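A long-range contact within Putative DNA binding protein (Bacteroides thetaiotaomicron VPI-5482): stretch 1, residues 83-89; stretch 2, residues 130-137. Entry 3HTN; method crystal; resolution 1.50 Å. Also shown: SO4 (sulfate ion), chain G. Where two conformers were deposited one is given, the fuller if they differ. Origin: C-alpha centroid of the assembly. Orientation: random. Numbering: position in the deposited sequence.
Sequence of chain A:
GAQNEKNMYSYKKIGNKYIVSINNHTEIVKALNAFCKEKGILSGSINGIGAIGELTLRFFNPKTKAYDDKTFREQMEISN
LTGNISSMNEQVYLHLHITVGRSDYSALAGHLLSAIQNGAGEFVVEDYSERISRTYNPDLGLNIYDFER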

# COMPACT_ATOMS: atom_id res chain seq x y z
N GLY A 83 -5.41 -2.05 5.08
CA GLY A 83 -6.16 -1.88 6.26
C GLY A 83 -5.65 -2.64 7.43
O GLY A 83 -4.59 -3.26 7.39
N ASN A 84 -6.45 -2.56 8.48
CA ASN A 84 -6.05 -3.16 9.73
C ASN A 84 -7.17 -3.93 10.41
O ASN A 84 -8.34 -3.78 10.05
CB ASN A 84 -5.39 -2.09 10.62
CG ASN A 84 -6.29 -0.93 10.90
OD1 ASN A 84 -7.39 -1.13 11.35
ND2 ASN A 84 -5.82 0.31 10.63
N ILE A 85 -6.78 -4.76 11.37
CA ILE A 85 -7.67 -5.63 12.08
C ILE A 85 -7.52 -5.28 13.54
O ILE A 85 -6.40 -5.03 14.03
CB ILE A 85 -7.25 -7.13 11.94
CG1 ILE A 85 -7.16 -7.54 10.45
CG2 ILE A 85 -8.19 -8.04 12.72
CD1 ILE A 85 -6.30 -8.77 10.21
N SER A 86 -8.65 -5.26 14.23
CA SER A 86 -8.70 -5.02 15.66
C SER A 86 -9.97 -5.70 16.15
O SER A 86 -10.57 -6.48 15.41
CB SER A 86 -8.66 -3.50 15.94
OG SER A 86 -9.67 -2.79 15.23
N SER A 87 -10.38 -5.43 17.39
CA SER A 87 -11.67 -5.94 17.87
C SER A 87 -12.52 -4.80 18.41
O SER A 87 -12.01 -3.77 18.87
CB SER A 87 -11.50 -7.00 18.97
OG SER A 87 -10.79 -6.47 20.06
N MSE A 88 -13.83 -4.99 18.31
CA MSE A 88 -14.80 -4.08 18.89
C MSE A 88 -16.08 -4.85 19.22
O MSE A 88 -16.53 -5.67 18.41
CB MSE A 88 -15.07 -2.95 17.91
CG MSE A 88 -15.91 -1.85 18.43
SE MSE A 88 -15.73 -0.25 17.33
CE MSE A 88 -16.07 0.81 18.84
N ASN A 89 -16.65 -4.59 20.39
CA ASN A 89 -17.93 -5.19 20.81
C ASN A 89 -17.98 -6.70 20.56
O ASN A 89 -18.91 -7.19 19.90
CB ASN A 89 -19.09 -4.49 20.10
N GLU A 130 -2.05 -10.27 19.22
CA GLU A 130 -2.20 -9.36 20.35
C GLU A 130 -3.54 -8.64 20.23
O GLU A 130 -4.01 -8.39 19.13
CB GLU A 130 -1.13 -8.27 20.33
CG GLU A 130 0.29 -8.72 20.45
CD GLU A 130 0.71 -9.06 21.85
OE1 GLU A 130 -0.15 -9.03 22.77
OE2 GLU A 130 1.91 -9.35 22.04
N ARG A 131 -4.11 -8.27 21.36
CA ARG A 131 -5.38 -7.54 21.39
C ARG A 131 -5.17 -6.08 21.04
O ARG A 131 -4.23 -5.47 21.52
CB ARG A 131 -6.01 -7.62 22.78
CG ARG A 131 -7.20 -6.69 23.05
CD ARG A 131 -7.73 -6.91 24.45
NE ARG A 131 -8.84 -6.00 24.77
CZ ARG A 131 -10.10 -6.17 24.37
NH1 ARG A 131 -10.43 -7.21 23.60
NH2 ARG A 131 -11.04 -5.30 24.73
N ILE A 132 -6.02 -5.54 20.17
CA ILE A 132 -6.10 -4.08 19.92
C ILE A 132 -7.58 -3.80 19.78
O ILE A 132 -8.23 -4.38 18.91
CB ILE A 132 -5.38 -3.58 18.67
CG1 ILE A 132 -3.88 -3.90 18.73
CG2 ILE A 132 -5.57 -2.07 18.53
CD1 ILE A 132 -3.11 -3.47 17.48
N SER A 133 -8.12 -2.97 20.65
CA SER A 133 -9.54 -2.63 20.65
C SER A 133 -9.74 -1.22 20.16
O SER A 133 -8.81 -0.56 19.65
CB SER A 133 -10.13 -2.80 22.06
OG SER A 133 -11.56 -2.67 22.10
N ARG A 134 -10.98 -0.78 20.25
CA ARG A 134 -11.38 0.53 19.80
C ARG A 134 -12.48 1.07 20.66
O ARG A 134 -13.24 0.32 21.27
CB ARG A 134 -11.91 0.44 18.40
CG ARG A 134 -10.81 0.27 17.42
CD ARG A 134 -11.33 0.43 16.10
NE ARG A 134 -10.37 0.05 15.09
CZ ARG A 134 -9.65 0.87 14.37
NH1 ARG A 134 -9.70 2.15 14.56
NH2 ARG A 134 -8.86 0.38 13.42
N THR A 135 -12.59 2.39 20.66
CA THR A 135 -13.62 3.08 21.41
C THR A 135 -14.22 4.12 20.51
O THR A 135 -13.49 4.91 19.88
CB THR A 135 -13.03 3.74 22.64
OG1 THR A 135 -12.57 2.72 23.51
CG2 THR A 135 -14.05 4.63 23.38
N TYR A 136 -15.55 4.14 20.43
CA TYR A 136 -16.26 5.14 19.65
C TYR A 136 -16.13 6.48 20.37
O TYR A 136 -16.46 6.60 21.55
CB TYR A 136 -17.72 4.74 19.48
CG TYR A 136 -18.58 5.72 18.72
CD1 TYR A 136 -18.62 5.72 17.33
CD2 TYR A 136 -19.37 6.62 19.37
CE1 TYR A 136 -19.43 6.62 16.63
CE2 TYR A 136 -20.18 7.50 18.69
CZ TYR A 136 -20.20 7.49 17.31
OH TYR A 136 -21.01 8.36 16.62
N ASN A 137 -15.60 7.46 19.67
CA ASN A 137 -15.48 8.82 20.14
C ASN A 137 -16.74 9.55 19.70
O ASN A 137 -16.90 9.83 18.52
CB ASN A 137 -14.23 9.47 19.55
CG ASN A 137 -14.05 10.88 20.01
OD1 ASN A 137 -15.02 11.59 20.22
ND2 ASN A 137 -12.80 11.29 20.20
S SO4 G . -13.77 -5.75 22.30
O1 SO4 G . -14.69 -4.63 22.62
O2 SO4 G . -14.45 -6.67 21.36
O3 SO4 G . -13.45 -6.50 23.52
O4 SO4 G . -12.47 -5.25 21.86
O HOH W 1 -9.35 -2.55 12.57
O HOH W 2 -8.24 -7.40 19.63
O HOH W 3 -9.24 -9.08 21.66

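The two stretches, at least 44 residues apart in sequence wherever they touch, meet where strand 83-88 runs beside the start of strand 133-137. The strand axes approach to 5.1 Å with an angle of 59° between their N-to-C directions, so the segments cross obliquely and their backbones stay close over a short span. The register pairs Ser86 with Ile132 (CA to CA 5.1 Å) and Ser87 with Ser133 (CA to CA 4.8 Å). Together the stretches bury 428 Å².

One backbone hydrogen bond fixes this register: Ser87 N donates to Ile132 O at 2.8 Å with an angle of 157°. Ile132 O also lies 3.1 Å from Ser86 CB. One step further along, Ser87 O receives a CA-H...O contact from Ser133 CA at 3.3 Å, the slightly acidic alpha hydrogen facing the carbonyl.

The polar side-chain contact centres on Arg134, which has the greatest area covered by the opposing stretch. Its CA-to-CB bond points toward stretch 1, as do those of Asn84 and Ser86 toward stretch 2. The guanidinium presents its edge, where its N-H groups lie, to both residues. Arg134 NE donates to Ser86 OG at 2.9 Å and 159°, while Arg134 NH2 lies 3.0 Å from Asn84 OD1. Water 1 reinforces this cluster, accepting from Arg134 NH2 at 3.1 Å and hydrogen-bonding to Ser86 OG at 2.7 Å.

A second bridge involves water 2, which donates to Ser87 OG at 2.7 Å and accepts from Ile132 N at 2.9 Å. It thus links the side chain of one stretch to the backbone of the other, close to the direct Ser87-Ile132 bond. Water 3 accepts from Arg131 NH1 at 2.9 Å and makes a weak bond to Ser87 OG at 3.4 Å.

A sulfate, probably from the crystallisation liquor, also bridges the stretches. Its O4 accepts from Ser87 OG and Ser133 OG, each at 2.7 Å, and its O3 from Arg131 NH1 at 3.1 Å and Arg131 NH2 at 3.0 Å. The two nitrogens thus grip one oxygen at the guanidinium edge, pairing positive with negative charge. Asn89 N adds a weak bond to sulfate O1 at 3.0 Å.

Apolar packing comes from Met88, deposited as selenomethionine. Its CA-to-CB bond points sideways, but the extended side chain, with all three chi angles t, brings its end closer to stretch 2. There Met88 SE lies 4.0 Å from Arg134 CB, and Met88 CE reaches Tyr136 CB at 4.3 Å.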